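Local atomic coordinates of endoglucanase (Ruminococcus champanellensis, PDB entry 6WQV), a protein that hydrolyses internal bonds of cellulose and probably of related polysaccharides such as xylan, acting as a broad-specificity endoglucanase. Residues G26-N31 with T73-V78; I286-A291 with I319-N324. All blocks are in the same frame, centred on the assembly; numbering follows the deposited sequence.

Overall arrangement
Near the N terminus, strand 26-29 opens the parallel eight-stranded barrel. The chain then passes through helices 46-50 and 60-68 before strand 73-76 returns to pair with it, closing a loop in interaction 1. Four further strands follow before strand 284-289, helix 297-313 and strand 318-322 form a beta-alpha-beta unit whose strands meet in interaction 2. The two contacts follow in series, neither nesting nor crossing, and their centres lie about 8 Å apart. They join where the last strand lies beside the first: Asn28 N comes within 2.8 Å of Trp320 O, closing the barrel. Both contacts also reach the same bound beta-D-glucopyranose.

Interaction 1: G26-N31 with T73-V78; sequences GWNLGN and TVRVPV. With BGC (beta-D-glucopyranose), chain E.
Asn28 has its CG anti to the carbonyl carbon (chi1 -81°), while Arg75 has its CG anti to the backbone N (chi1 179°) and runs extended from CG to NE; the two side chains therefore lie alongside each other on the same face of the sheet. Arg75 NH1 donates to Asn28 OD1 over 2.9 Å, an almost straight bond (168° at the hydrogen). The oxygen lies in the guanidinium plane, whereas the amide stands nearly perpendicular to it and the N-H approaches tilted from the amide carbonyl plane. The arginine methylenes run close past the same oxygen, with Arg75 CG 3.1 Å from Asn28 OD1.

Beneath this pair the strands are parallel neighbours in the TIM barrel. Trp27 N donates to Thr73 O (3.0 Å), Arg75 N to Trp27 O (2.9 Å) and Leu29 N to Arg75 O (3.0 Å). Pro77 brings no N-H to continue the ladder; its CG instead rests 3.4 Å from Leu29 O, and a water donates to both Leu29 O and Pro77 O. On the opposite face Val74 CG1 meets the edge of the Trp27 indole at CE3, 4.1 Å away, suiting a branched apolar residue packed under helix 94-108. The indole NE1 is hydrogen-bonded to Asp322. Farther along the chain, in the loop, Asn31 ND2 donates to O3 of beta-D-glucopyranose over 2.9 Å.

Asn28 ND2 donates to the carbonyls of Gly287 and Trp320, so an amide suits position 28 because it accepts and donates at once. Arg75 also forms a salt bridge with Glu160 and bonds with Asn163 and Gln288. Beside the sugar-binding site, its positive charge is thus matched by Glu160, while the acceptors Asn28, Asn163 and Gln288 fix the rotation of the guanidinium.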
ATOM      1  N   GLY A  26      -6.555   4.970  -7.456  1.00 10.13           N
ATOM      2  CA  GLY A  26      -6.531   3.601  -6.990  1.00 11.02           C
ATOM      3  C   GLY A  26      -7.370   3.359  -5.737  1.00  9.23           C
ATOM      4  O   GLY A  26      -7.787   4.293  -5.043  1.00 10.21           O
ATOM      5  N   TRP A  27      -7.555   2.073  -5.433  1.00  9.97           N
ATOM      6  CA  TRP A  27      -8.387   1.592  -4.334  1.00  9.32           C
ATOM      7  C   TRP A  27      -7.687   0.417  -3.675  1.00  8.66           C
ATOM      8  O   TRP A  27      -7.175  -0.478  -4.365  1.00  9.64           O
ATOM      9  CB  TRP A  27      -9.734   1.150  -4.913  1.00  9.11           C
ATOM     10  CG  TRP A  27     -10.806   0.672  -3.988  1.00  9.86           C
ATOM     11  CD1 TRP A  27     -11.767   1.435  -3.385  1.00 10.90           C
ATOM     12  CD2 TRP A  27     -11.077  -0.686  -3.624  1.00  9.72           C
ATOM     13  NE1 TRP A  27     -12.627   0.627  -2.663  1.00 10.09           N
ATOM     14  CE2 TRP A  27     -12.215  -0.672  -2.785  1.00  8.64           C
ATOM     15  CE3 TRP A  27     -10.467  -1.914  -3.912  1.00 10.83           C
ATOM     16  CZ2 TRP A  27     -12.745  -1.843  -2.231  1.00 10.02           C
ATOM     17  CZ3 TRP A  27     -11.006  -3.078  -3.369  1.00  9.44           C
ATOM     18  CH2 TRP A  27     -12.135  -3.028  -2.538  1.00 10.30           C
ATOM     19  N   ASN A  28      -7.632   0.445  -2.338  1.00  8.75           N
ATOM     20  CA  ASN A  28      -7.048  -0.637  -1.549  1.00  9.31           C
ATOM     21  C   ASN A  28      -8.139  -1.613  -1.121  1.00  9.20           C
ATOM     22  O   ASN A  28      -9.171  -1.195  -0.585  1.00 10.32           O
ATOM     23  CB  ASN A  28      -6.427  -0.124  -0.238  1.00  9.56           C
ATOM     24  CG  ASN A  28      -5.039   0.460  -0.394  1.00  8.73           C
ATOM     25  OD1 ASN A  28      -4.038  -0.256  -0.378  1.00 10.64           O
ATOM     26  ND2 ASN A  28      -4.974   1.773  -0.498  1.00 11.04           N
ATOM     27  N   LEU A  29      -7.865  -2.910  -1.288  1.00  8.66           N
ATOM     28  CA  LEU A  29      -8.670  -3.992  -0.706  1.00  8.78           C
ATOM     29  C   LEU A  29      -8.260  -4.185   0.758  1.00  9.29           C
ATOM     30  O   LEU A  29      -7.570  -5.139   1.134  1.00 11.26           O
ATOM     31  CB  LEU A  29      -8.451  -5.266  -1.510  1.00  9.39           C
ATOM     32  CG  LEU A  29      -9.289  -6.495  -1.150  1.00  9.50           C
ATOM     33  CD1 LEU A  29     -10.747  -6.315  -1.542  1.00 12.14           C
ATOM     34  CD2 LEU A  29      -8.734  -7.751  -1.783  1.00 10.34           C
ATOM     35  N   GLY A  30      -8.687  -3.242   1.590  1.00  8.64           N
ATOM     36  CA  GLY A  30      -8.195  -3.190   2.955  1.00 10.75           C
ATOM     37  C   GLY A  30      -8.882  -4.146   3.914  1.00 10.25           C
ATOM     38  O   GLY A  30     -10.036  -4.551   3.739  1.00  9.99           O
ATOM     39  N   ASN A  31      -8.150  -4.496   4.982  1.00  9.91           N
ATOM     40  CA  ASN A  31      -8.632  -5.368   6.062  1.00 11.74           C
ATOM     41  C   ASN A  31      -9.118  -6.734   5.553  1.00 10.99           C
ATOM     42  O   ASN A  31     -10.049  -7.328   6.108  1.00 11.98           O
ATOM     43  CB  ASN A  31      -9.717  -4.686   6.908  1.00 11.80           C
ATOM     44  CG  ASN A  31      -9.157  -3.733   7.941  1.00 11.56           C
ATOM     45  OD1 ASN A  31      -7.963  -3.430   7.933  1.00 11.57           O
ATOM     46  ND2 ASN A  31     -10.011  -3.261   8.837  1.00 13.14           N
ATOM     47  N   THR A  73      -6.784   1.057 -10.658  1.00 11.45           N
ATOM     48  CA  THR A  73      -5.674   0.445  -9.936  1.00 11.92           C
ATOM     49  C   THR A  73      -6.209  -0.078  -8.613  1.00 10.54           C
ATOM     50  O   THR A  73      -6.993   0.605  -7.946  1.00 10.01           O
ATOM     51  CB  THR A  73      -4.592   1.504  -9.675  1.00 11.94           C
ATOM     52  OG1 THR A  73      -4.049   1.956 -10.917  1.00 12.30           O
ATOM     53  CG2 THR A  73      -3.462   0.966  -8.824  1.00 11.43           C
ATOM     54  N   VAL A  74      -5.800  -1.287  -8.248  1.00  8.75           N
ATOM     55  CA  VAL A  74      -6.140  -1.875  -6.957  1.00  8.81           C
ATOM     56  C   VAL A  74      -4.853  -2.281  -6.254  1.00  8.97           C
ATOM     57  O   VAL A  74      -4.034  -3.024  -6.812  1.00 10.33           O
ATOM     58  CB  VAL A  74      -7.089  -3.078  -7.083  1.00  9.99           C
ATOM     59  CG1 VAL A  74      -7.292  -3.749  -5.732  1.00 10.59           C
ATOM     60  CG2 VAL A  74      -8.413  -2.629  -7.673  1.00 12.78           C
ATOM     61  N   ARG A  75      -4.661  -1.766  -5.044  1.00  9.34           N
ATOM     62  CA  ARG A  75      -3.603  -2.240  -4.165  1.00  9.44           C
ATOM     63  C   ARG A  75      -4.171  -3.378  -3.330  1.00  8.75           C
ATOM     64  O   ARG A  75      -5.245  -3.240  -2.723  1.00  9.53           O
ATOM     65  CB  ARG A  75      -3.092  -1.114  -3.274  1.00 11.10           C
ATOM     66  CG  ARG A  75      -1.980  -1.539  -2.291  1.00  8.83           C
ATOM     67  CD  ARG A  75      -1.252  -0.308  -1.862  1.00 10.37           C
ATOM     68  NE  ARG A  75      -0.163  -0.409  -0.887  1.00 10.26           N
ATOM     69  CZ  ARG A  75      -0.315  -0.314   0.427  1.00  9.64           C
ATOM     70  NH1 ARG A  75      -1.513  -0.193   0.974  1.00 11.41           N
ATOM     71  NH2 ARG A  75       0.766  -0.341   1.202  1.00 10.81           N
ATOM     72  N   VAL A  76      -3.484  -4.516  -3.360  1.00  9.80           N
ATOM     73  CA  VAL A  76      -3.877  -5.727  -2.646  1.00  9.76           C
ATOM     74  C   VAL A  76      -2.905  -5.922  -1.487  1.00 10.51           C
ATOM     75  O   VAL A  76      -1.867  -6.593  -1.654  1.00 11.14           O
ATOM     76  CB  VAL A  76      -3.912  -6.945  -3.579  1.00 10.92           C
ATOM     77  CG1 VAL A  76      -4.315  -8.200  -2.824  1.00 12.79           C
ATOM     78  CG2 VAL A  76      -4.871  -6.702  -4.731  1.00 11.64           C
ATOM     79  N   PRO A  77      -3.182  -5.353  -0.317  1.00  9.44           N
ATOM     80  CA  PRO A  77      -2.302  -5.586   0.838  1.00  9.46           C
ATOM     81  C   PRO A  77      -2.438  -7.024   1.305  1.00 10.43           C
ATOM     82  O   PRO A  77      -3.550  -7.541   1.454  1.00 11.40           O
ATOM     83  CB  PRO A  77      -2.819  -4.602   1.889  1.00 11.29           C
ATOM     84  CG  PRO A  77      -4.270  -4.412   1.551  1.00 11.61           C
ATOM     85  CD  PRO A  77      -4.351  -4.525   0.040  1.00 10.55           C
ATOM     86  N   VAL A  78      -1.309  -7.681   1.534  1.00 10.50           N
ATOM     87  CA  VAL A  78      -1.300  -9.074   1.948  1.00 10.01           C
ATOM     88  C   VAL A  78      -0.393  -9.234   3.148  1.00  9.64           C
ATOM     89  O   VAL A  78       0.793  -8.878   3.092  1.00 10.43           O
ATOM     90  CB  VAL A  78      -0.843 -10.016   0.825  1.00 10.43           C
ATOM     91  CG1 VAL A  78      -0.833 -11.460   1.327  1.00 11.92           C
ATOM     92  CG2 VAL A  78      -1.710  -9.863  -0.409  1.00 10.76           C
TER
HETATM   93  C2  BGC E   2      -7.398  -0.278   9.409  1.00 12.32           C
HETATM   94  C3  BGC E   2      -7.908  -0.730  10.739  1.00 12.77           C
HETATM   95  C4  BGC E   2      -7.147  -1.916  11.274  1.00 14.81           C
HETATM   96  C5  BGC E   2      -5.660  -1.640  11.319  1.00 14.28           C
HETATM   97  C6  BGC E   2      -4.799  -2.808  11.684  1.00 14.02           C
HETATM   98  C1  BGC E   2      -5.903   0.006   9.452  1.00 13.71           C
HETATM   99  O2  BGC E   2      -8.099   0.913   8.975  1.00 13.21           O
HETATM  100  O3  BGC E   2      -9.333  -1.074  10.601  1.00 14.48           O
HETATM  101  O4  BGC E   2      -7.543  -2.177  12.672  1.00 17.94           O
HETATM  102  O5  BGC E   2      -5.201  -1.203   9.971  1.00 13.62           O
HETATM  103  O6  BGC E   2      -3.451  -2.369  11.886  1.00 19.75           O
HETATM  104  O   HOH W   1      -6.269  -7.590   0.735  1.00 11.52           O

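Interaction 2: I286-A291 with I319-N324. Unlike the reference sequence in segment 286-291: Gln288 (reference Glu). With GLC (alpha-D-glucopyranose), chain B; BGC (beta-D-glucopyranose), chain E.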
ATOM      1  N   ILE A 286       0.993   8.103  -3.480  1.00 10.79           N
ATOM      2  CA  ILE A 286       0.314   8.041  -2.182  1.00 11.00           C
ATOM      3  C   ILE A 286      -0.467   6.731  -2.184  1.00 11.33           C
ATOM      4  O   ILE A 286      -1.587   6.636  -2.693  1.00 11.37           O
ATOM      5  CB  ILE A 286      -0.548   9.275  -1.911  1.00 11.73           C
ATOM      6  CG1 ILE A 286       0.359  10.497  -1.739  1.00 12.67           C
ATOM      7  CG2 ILE A 286      -1.410   9.057  -0.663  1.00 11.77           C
ATOM      8  CD1 ILE A 286      -0.347  11.824  -1.810  1.00 12.21           C
ATOM      9  N   GLY A 287       0.157   5.685  -1.626  1.00 10.42           N
ATOM     10  CA  GLY A 287      -0.404   4.349  -1.694  1.00 11.06           C
ATOM     11  C   GLY A 287      -1.539   4.098  -0.739  1.00 10.71           C
ATOM     12  O   GLY A 287      -2.270   3.116  -0.920  1.00 10.65           O
ATOM     13  N   GLN A 288      -1.700   4.962   0.267  1.00 10.03           N
ATOM     14  CA  GLN A 288      -2.893   4.980   1.101  1.00  9.21           C
ATOM     15  C   GLN A 288      -3.204   6.407   1.517  1.00 10.82           C
ATOM     16  O   GLN A 288      -2.313   7.128   1.978  1.00 11.00           O
ATOM     17  CB  GLN A 288      -2.712   4.167   2.383  1.00  9.92           C
ATOM     18  CG  GLN A 288      -2.448   2.691   2.199  1.00 11.25           C
ATOM     19  CD  GLN A 288      -2.385   1.930   3.524  1.00 11.77           C
ATOM     20  OE1 GLN A 288      -1.765   0.875   3.616  1.00 11.19           O
ATOM     21  NE2 GLN A 288      -3.033   2.464   4.551  1.00 11.68           N
ATOM     22  N   PHE A 289      -4.472   6.794   1.383  1.00 10.73           N
ATOM     23  CA  PHE A 289      -5.028   7.990   2.013  1.00 10.25           C
ATOM     24  C   PHE A 289      -6.503   7.684   2.274  1.00 10.01           C
ATOM     25  O   PHE A 289      -7.065   6.718   1.742  1.00 11.77           O
ATOM     26  CB  PHE A 289      -4.847   9.255   1.138  1.00 11.36           C
ATOM     27  CG  PHE A 289      -5.876   9.387   0.063  1.00  9.96           C
ATOM     28  CD1 PHE A 289      -5.881   8.503  -0.994  1.00 12.27           C
ATOM     29  CD2 PHE A 289      -6.862  10.364   0.115  1.00 10.90           C
ATOM     30  CE1 PHE A 289      -6.839   8.582  -1.969  1.00 12.55           C
ATOM     31  CE2 PHE A 289      -7.825  10.448  -0.870  1.00 11.20           C
ATOM     32  CZ  PHE A 289      -7.810   9.557  -1.909  1.00 11.52           C
ATOM     33  N   GLY A 290      -7.131   8.524   3.083  1.00  9.55           N
ATOM     34  CA  GLY A 290      -8.549   8.391   3.378  1.00 10.29           C
ATOM     35  C   GLY A 290      -8.897   9.342   4.494  1.00 12.58           C
ATOM     36  O   GLY A 290      -8.025   9.964   5.102  1.00 12.71           O
ATOM     37  N   ALA A 291     -10.197   9.476   4.735  1.00 12.13           N
ATOM     38  CA  ALA A 291     -10.706  10.261   5.856  1.00 12.88           C
ATOM     39  C   ALA A 291     -11.828   9.458   6.500  1.00 12.80           C
ATOM     40  O   ALA A 291     -12.754   9.022   5.812  1.00 13.54           O
ATOM     41  CB  ALA A 291     -11.228  11.635   5.417  1.00 13.97           C
ATOM     42  N   ILE A 319      -4.301   6.477  -3.757  1.00 11.25           N
ATOM     43  CA  ILE A 319      -4.980   5.188  -3.596  1.00 10.44           C
ATOM     44  C   ILE A 319      -5.763   5.203  -2.283  1.00 10.58           C
ATOM     45  O   ILE A 319      -5.174   5.219  -1.199  1.00 10.41           O
ATOM     46  CB  ILE A 319      -3.995   4.004  -3.638  1.00  9.10           C
ATOM     47  CG1 ILE A 319      -3.072   4.107  -4.852  1.00 10.65           C
ATOM     48  CG2 ILE A 319      -4.757   2.686  -3.662  1.00 10.66           C
ATOM     49  CD1 ILE A 319      -2.190   2.872  -5.084  1.00 11.35           C
ATOM     50  N   TRP A 320      -7.094   5.156  -2.387  1.00  9.98           N
ATOM     51  CA  TRP A 320      -7.961   5.213  -1.212  1.00 10.79           C
ATOM     52  C   TRP A 320      -7.840   3.928  -0.393  1.00  8.98           C
ATOM     53  O   TRP A 320      -7.804   2.828  -0.947  1.00 10.45           O
ATOM     54  CB  TRP A 320      -9.434   5.414  -1.649  1.00 11.11           C
ATOM     55  CG  TRP A 320     -10.395   5.437  -0.476  1.00 11.15           C
ATOM     56  CD1 TRP A 320     -10.957   4.361   0.154  1.00 13.42           C
ATOM     57  CD2 TRP A 320     -10.864   6.596   0.223  1.00 11.81           C
ATOM     58  NE1 TRP A 320     -11.738   4.780   1.209  1.00 13.14           N
ATOM     59  CE2 TRP A 320     -11.711   6.146   1.262  1.00 11.65           C
ATOM     60  CE3 TRP A 320     -10.661   7.965   0.062  1.00 11.69           C
ATOM     61  CZ2 TRP A 320     -12.335   7.026   2.139  1.00 13.03           C
ATOM     62  CZ3 TRP A 320     -11.285   8.835   0.927  1.00 13.30           C
ATOM     63  CH2 TRP A 320     -12.115   8.361   1.954  1.00 13.77           C
ATOM     64  N   TRP A 321      -7.819   4.059   0.933  1.00  9.02           N
ATOM     65  CA  TRP A 321      -7.809   2.909   1.835  1.00  9.26           C
ATOM     66  C   TRP A 321      -9.252   2.532   2.178  1.00  9.70           C
ATOM     67  O   TRP A 321      -9.914   3.253   2.926  1.00 12.09           O
ATOM     68  CB  TRP A 321      -7.029   3.231   3.107  1.00 10.75           C
ATOM     69  CG  TRP A 321      -7.056   2.124   4.100  1.00  9.79           C
ATOM     70  CD1 TRP A 321      -7.765   2.072   5.266  1.00 10.69           C
ATOM     71  CD2 TRP A 321      -6.341   0.891   4.015  1.00  9.09           C
ATOM     72  NE1 TRP A 321      -7.543   0.879   5.907  1.00 10.96           N
ATOM     73  CE2 TRP A 321      -6.666   0.134   5.163  1.00  8.41           C
ATOM     74  CE3 TRP A 321      -5.452   0.347   3.084  1.00  9.04           C
ATOM     75  CZ2 TRP A 321      -6.143  -1.129   5.388  1.00 10.03           C
ATOM     76  CZ3 TRP A 321      -4.928  -0.906   3.313  1.00  9.09           C
ATOM     77  CH2 TRP A 321      -5.267  -1.633   4.460  1.00  9.82           C
ATOM     78  N   ASP A 322      -9.744   1.407   1.644  1.00 10.36           N
ATOM     79  CA  ASP A 322     -11.136   0.985   1.846  1.00  9.92           C
ATOM     80  C   ASP A 322     -11.155  -0.283   2.697  1.00 10.66           C
ATOM     81  O   ASP A 322     -10.873  -1.383   2.204  1.00 11.58           O
ATOM     82  CB  ASP A 322     -11.846   0.749   0.510  1.00 10.27           C
ATOM     83  CG  ASP A 322     -13.349   0.663   0.660  1.00 11.57           C
ATOM     84  OD1 ASP A 322     -13.806   0.259   1.744  1.00 12.06           O
ATOM     85  OD2 ASP A 322     -14.061   0.982  -0.318  1.00 11.87           O
ATOM     86  N   ASN A 323     -11.515  -0.139   3.973  1.00 10.28           N
ATOM     87  CA  ASN A 323     -11.591  -1.280   4.870  1.00 10.57           C
ATOM     88  C   ASN A 323     -13.012  -1.779   5.088  1.00 12.10           C
ATOM     89  O   ASN A 323     -13.250  -2.558   6.016  1.00 12.85           O
ATOM     90  CB  ASN A 323     -10.919  -0.981   6.217  1.00 11.89           C
ATOM     91  CG  ASN A 323     -11.649   0.063   7.024  1.00 12.93           C
ATOM     92  OD1 ASN A 323     -12.638   0.656   6.574  1.00 11.50           O
ATOM     93  ND2 ASN A 323     -11.172   0.294   8.242  1.00 13.13           N
ATOM     94  N   ASN A 324     -13.966  -1.351   4.257  1.00 11.22           N
ATOM     95  CA  ASN A 324     -15.319  -1.903   4.268  1.00 11.78           C
ATOM     96  C   ASN A 324     -16.035  -1.674   5.603  1.00 12.98           C
ATOM     97  O   ASN A 324     -16.933  -2.427   5.962  1.00 14.29           O
ATOM     98  CB  ASN A 324     -15.311  -3.394   3.898  1.00 11.98           C
ATOM     99  CG  ASN A 324     -16.685  -3.931   3.560  1.00 14.88           C
ATOM    100  OD1 ASN A 324     -17.436  -3.302   2.824  1.00 14.90           O
ATOM    101  ND2 ASN A 324     -17.013  -5.101   4.095  1.00 16.57           N
TER
HETATM  102  C1  GLC B   1      -1.662   2.268   7.556  1.00 19.28           C
HETATM  103  C2  GLC B   1      -1.883   0.784   7.332  1.00 13.23           C
HETATM  104  C3  GLC B   1      -3.251   0.260   7.232  1.00 11.80           C
HETATM  105  C4  GLC B   1      -4.134   0.868   8.296  1.00 11.97           C
HETATM  106  C5  GLC B   1      -4.150   2.357   8.046  1.00 14.21           C
HETATM  107  C6  GLC B   1      -5.159   3.130   8.878  1.00 14.02           C
HETATM  108  O1  GLC B   1      -1.510   3.049   6.445  1.00 19.54           O
HETATM  109  O2  GLC B   1      -1.060   0.403   6.188  1.00 13.78           O
HETATM  110  O3  GLC B   1      -3.166  -1.202   7.420  1.00 11.71           O
HETATM  111  O4  GLC B   1      -5.438   0.285   8.212  1.00 12.33           O
HETATM  112  O5  GLC B   1      -2.804   2.903   8.346  1.00 16.68           O
HETATM  113  O6  GLC B   1      -4.878   3.048  10.208  1.00 16.40           O
HETATM  114  C2  BGC E   2      -7.398  -0.278   9.409  1.00 12.32           C
HETATM  115  C3  BGC E   2      -7.908  -0.730  10.739  1.00 12.77           C
HETATM  116  C4  BGC E   2      -7.147  -1.916  11.274  1.00 14.81           C
HETATM  117  C5  BGC E   2      -5.660  -1.640  11.319  1.00 14.28           C
HETATM  118  C6  BGC E   2      -4.799  -2.808  11.684  1.00 14.02           C
HETATM  119  C1  BGC E   2      -5.903   0.006   9.452  1.00 13.71           C
HETATM  120  O2  BGC E   2      -8.099   0.913   8.975  1.00 13.21           O
HETATM  121  O3  BGC E   2      -9.333  -1.074  10.601  1.00 14.48           O
HETATM  122  O4  BGC E   2      -7.543  -2.177  12.672  1.00 17.94           O
HETATM  123  O5  BGC E   2      -5.201  -1.203   9.971  1.00 13.62           O
HETATM  124  O6  BGC E   2      -3.451  -2.369  11.886  1.00 19.75           O
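Ile319 lays its branched CB 3.3 Å from Gly287 O, and its own O accepts from Phe289 N at 3.1 Å; with Trp320 and Phe289 it is among the residues most deeply engaged here. Phe289 CG sits between the backbone N and the carbonyl carbon (chi1 81°), which turns the ring across Trp320. Trp320 directs its edge at the phenyl face in a T-shaped stack (planes at 84°), with CE3 3.8 Å from Phe289 CZ. Gly290 CA makes a CH-pi contact over the face of the Trp320 six-membered ring, and Trp320 NE1 is hydrogen-bonded to Phe333 O.

The two strands are the parallel arms of a beta-alpha-beta unit of the TIM barrel, and helix 297-313 covers the aromatic pair. Trp321 N donates to Phe289 O (2.9 Å), and its indole carries Gln288 NE2 and C3 of alpha-D-glucopyranose over one face, while NE1 donates to O2 of beta-D-glucopyranose (3.1 Å). An alanine in place of Trp321 would probably leave that O2 without this donor and open a gap beside the Gln288 amide and the alpha-D-glucopyranose. Gln288, a glutamate in the reference sequence, accepts at OE1 from O2 of alpha-D-glucopyranose (2.7 Å), and its NE2 is bonded to Tyr243.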